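Local coordinates for protein 2-oxoglutarate dehydrogenase E2 component (PDB 2EQ7) that is the dihydrolipoamide succinyltransferase whose peripheral subunit-binding domain, the fragment here, binds lipoamide dehydrogenase (E3), at residues Leu9-Val15 and Asp33-His37. Numbering follows the deposited sequence.
Sequences LMQEKGV and DVMRH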
ATOM      1  N   LEU C   9      -5.637   0.902 -27.791  1.00 59.32           N
ATOM      2  CA  LEU C   9      -4.895   1.210 -29.008  1.00 60.33           C
ATOM      3  C   LEU C   9      -5.486   0.489 -30.215  1.00 61.07           C
ATOM      4  O   LEU C   9      -5.513   1.033 -31.320  1.00 60.97           O
ATOM      5  CB  LEU C   9      -3.423   0.818 -28.841  1.00 60.00           C
ATOM      6  CG  LEU C   9      -2.490   1.139 -30.012  1.00 60.17           C
ATOM      7  CD1 LEU C   9      -2.482   2.639 -30.269  1.00 59.41           C
ATOM      8  CD2 LEU C   9      -1.085   0.646 -29.697  1.00 59.91           C
ATOM      9  N   MET C  10      -5.956  -0.737 -30.003  1.00 62.14           N
ATOM     10  CA  MET C  10      -6.543  -1.525 -31.081  1.00 63.39           C
ATOM     11  C   MET C  10      -7.895  -0.972 -31.518  1.00 64.56           C
ATOM     12  O   MET C  10      -8.210  -0.959 -32.708  1.00 64.69           O
ATOM     13  CB  MET C  10      -6.706  -2.987 -30.652  1.00 62.89           C
ATOM     14  CG  MET C  10      -5.395  -3.731 -30.446  1.00 62.43           C
ATOM     15  SD  MET C  10      -5.641  -5.487 -30.107  1.00 62.12           S
ATOM     16  CE  MET C  10      -5.843  -5.465 -28.323  1.00 61.95           C
ATOM     17  N   GLN C  11      -8.692  -0.517 -30.556  1.00 65.93           N
ATOM     18  CA  GLN C  11     -10.008   0.028 -30.862  1.00 67.66           C
ATOM     19  C   GLN C  11      -9.923   1.318 -31.669  1.00 68.53           C
ATOM     20  O   GLN C  11     -10.833   1.636 -32.434  1.00 68.81           O
ATOM     21  CB  GLN C  11     -10.798   0.271 -29.573  1.00 67.94           C
ATOM     22  CG  GLN C  11     -11.201  -1.010 -28.855  1.00 69.06           C
ATOM     23  CD  GLN C  11     -12.088  -0.758 -27.649  1.00 69.75           C
ATOM     24  OE1 GLN C  11     -12.525  -1.696 -26.981  1.00 70.41           O
ATOM     25  NE2 GLN C  11     -12.358   0.510 -27.364  1.00 69.99           N
ATOM     26  N   GLU C  12      -8.831   2.057 -31.501  1.00 69.55           N
ATOM     27  CA  GLU C  12      -8.646   3.306 -32.233  1.00 70.96           C
ATOM     28  C   GLU C  12      -8.175   3.038 -33.658  1.00 71.54           C
ATOM     29  O   GLU C  12      -8.727   3.581 -34.615  1.00 71.62           O
ATOM     30  CB  GLU C  12      -7.631   4.203 -31.523  1.00 71.46           C
ATOM     31  CG  GLU C  12      -8.031   4.605 -30.120  1.00 72.30           C
ATOM     32  CD  GLU C  12      -7.140   5.689 -29.548  1.00 72.97           C
ATOM     33  OE1 GLU C  12      -5.908   5.495 -29.526  1.00 73.58           O
ATOM     34  OE2 GLU C  12      -7.674   6.734 -29.119  1.00 73.27           O
ATOM     35  N   LYS C  13      -7.152   2.199 -33.793  1.00 72.22           N
ATOM     36  CA  LYS C  13      -6.610   1.862 -35.105  1.00 72.97           C
ATOM     37  C   LYS C  13      -7.427   0.760 -35.771  1.00 73.29           C
ATOM     38  O   LYS C  13      -7.065   0.268 -36.840  1.00 73.48           O
ATOM     39  CB  LYS C  13      -5.151   1.413 -34.980  1.00 72.96           C
ATOM     40  CG  LYS C  13      -4.223   2.460 -34.383  1.00 73.49           C
ATOM     41  CD  LYS C  13      -2.773   1.998 -34.410  1.00 74.04           C
ATOM     42  CE  LYS C  13      -2.574   0.715 -33.614  1.00 74.66           C
ATOM     43  NZ  LYS C  13      -1.168   0.228 -33.679  1.00 74.75           N
ATOM     44  N   GLY C  14      -8.528   0.376 -35.132  1.00 73.41           N
ATOM     45  CA  GLY C  14      -9.379  -0.665 -35.678  1.00 73.48           C
ATOM     46  C   GLY C  14      -8.634  -1.964 -35.915  1.00 73.67           C
ATOM     47  O   GLY C  14      -8.907  -2.679 -36.880  1.00 73.83           O
ATOM     48  N   VAL C  15      -7.689  -2.270 -35.031  1.00 73.60           N
ATOM     49  CA  VAL C  15      -6.900  -3.490 -35.145  1.00 73.35           C
ATOM     50  C   VAL C  15      -7.569  -4.638 -34.398  1.00 73.26           C
ATOM     51  O   VAL C  15      -8.067  -4.464 -33.286  1.00 73.13           O
ATOM     52  CB  VAL C  15      -5.480  -3.290 -34.574  1.00 73.26           C
ATOM     53  CG1 VAL C  15      -4.663  -4.560 -34.754  1.00 73.34           C
ATOM     54  CG2 VAL C  15      -4.803  -2.120 -35.265  1.00 73.06           C
ATOM     55  N   ASP C  33       2.865  -4.377 -28.640  1.00 63.39           N
ATOM     56  CA  ASP C  33       2.686  -5.442 -29.621  1.00 64.24           C
ATOM     57  C   ASP C  33       1.766  -4.954 -30.734  1.00 64.91           C
ATOM     58  O   ASP C  33       1.932  -5.321 -31.898  1.00 64.80           O
ATOM     59  CB  ASP C  33       2.077  -6.684 -28.963  1.00 63.93           C
ATOM     60  CG  ASP C  33       3.010  -7.332 -27.960  1.00 64.09           C
ATOM     61  OD1 ASP C  33       4.146  -7.684 -28.343  1.00 63.64           O
ATOM     62  OD2 ASP C  33       2.606  -7.495 -26.789  1.00 63.90           O
ATOM     63  N   VAL C  34       0.796  -4.124 -30.363  1.00 65.60           N
ATOM     64  CA  VAL C  34      -0.158  -3.573 -31.317  1.00 66.58           C
ATOM     65  C   VAL C  34       0.542  -2.587 -32.247  1.00 67.51           C
ATOM     66  O   VAL C  34       0.443  -2.695 -33.469  1.00 67.40           O
ATOM     67  CB  VAL C  34      -1.311  -2.842 -30.596  1.00 66.30           C
ATOM     68  CG1 VAL C  34      -2.312  -2.315 -31.613  1.00 66.22           C
ATOM     69  CG2 VAL C  34      -1.992  -3.787 -29.617  1.00 66.21           C
ATOM     70  N   MET C  35       1.249  -1.626 -31.660  1.00 68.63           N
ATOM     71  CA  MET C  35       1.967  -0.628 -32.442  1.00 69.76           C
ATOM     72  C   MET C  35       3.075  -1.296 -33.248  1.00 70.48           C
ATOM     73  O   MET C  35       3.687  -0.676 -34.117  1.00 70.95           O
ATOM     74  CB  MET C  35       2.559   0.445 -31.524  1.00 69.84           C
ATOM     75  CG  MET C  35       3.511  -0.083 -30.463  1.00 70.07           C
ATOM     76  SD  MET C  35       4.170   1.231 -29.411  1.00 69.95           S
ATOM     77  CE  MET C  35       5.708   1.600 -30.256  1.00 70.16           C
ATOM     78  N   ARG C  36       3.324  -2.567 -32.949  1.00 71.18           N
ATOM     79  CA  ARG C  36       4.347  -3.338 -33.645  1.00 71.90           C
ATOM     80  C   ARG C  36       3.797  -3.812 -34.986  1.00 72.28           C
ATOM     81  O   ARG C  36       4.545  -4.001 -35.946  1.00 72.38           O
ATOM     82  CB  ARG C  36       4.758  -4.546 -32.801  1.00 71.85           C
ATOM     83  CG  ARG C  36       5.831  -5.416 -33.431  1.00 72.03           C
ATOM     84  CD  ARG C  36       6.072  -6.658 -32.593  1.00 72.35           C
ATOM     85  NE  ARG C  36       4.866  -7.475 -32.486  1.00 72.45           N
ATOM     86  CZ  ARG C  36       4.754  -8.549 -31.712  1.00 72.16           C
ATOM     87  NH1 ARG C  36       5.778  -8.942 -30.967  1.00 72.34           N
ATOM     88  NH2 ARG C  36       3.619  -9.231 -31.685  1.00 71.90           N
ATOM     89  N   HIS C  37       2.482  -4.003 -35.040  1.00 72.63           N
ATOM     90  CA  HIS C  37       1.818  -4.449 -36.258  1.00 73.14           C
ATOM     91  C   HIS C  37       1.244  -3.257 -37.015  1.00 73.34           C
ATOM     92  O   HIS C  37       1.658  -3.045 -38.174  1.00 73.65           O
ATOM     93  CB  HIS C  37       0.709  -5.436 -35.913  1.00 73.30           C
TER
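Val34 points its isopropyl group at the end of helix 4-12 and the residue that follows it, where Leu9, Met10 and Lys13 all share its CG1, Leu9 also lying on CB and Met10 on CG2. Leu9 runs past it in the opposite sense, laying CD2 3.6 Å from Val34 CB; the same methyl also reaches Met35 CB at 4.1 Å. The Leu9 torsion fits this approach, since CG stands anti to the backbone N (chi1 -177°) and is directed toward Val34. Met10 instead crosses Val34 at about a right angle, its CG 3.5 Å from Val34 CG2, while the sulfur is more distant. Replacing Leu9 with an alanine would probably open a gap beside Val34 CB and deprive Met35 CB of an apolar neighbour. The Leu9, Met10 and Val34 packing joins helix 4-12 to helix 31-34, the two helices of the small E3-binding fold, and Ile29 also touches Val34. Lys13 slides alongside Val34 with Lys13 CE 3.6 Å from Val34 CG1 and makes a weak hydrogen bond from NZ to Val34 O, 3.3 Å long. That carbonyl also accepts His37 N at 2.9 Å, in the type I turn from Val34 to His37. Val15 CG2 approaches Val34 CG1 more loosely, at 4.4 Å, and its N bonds back to Met10 O.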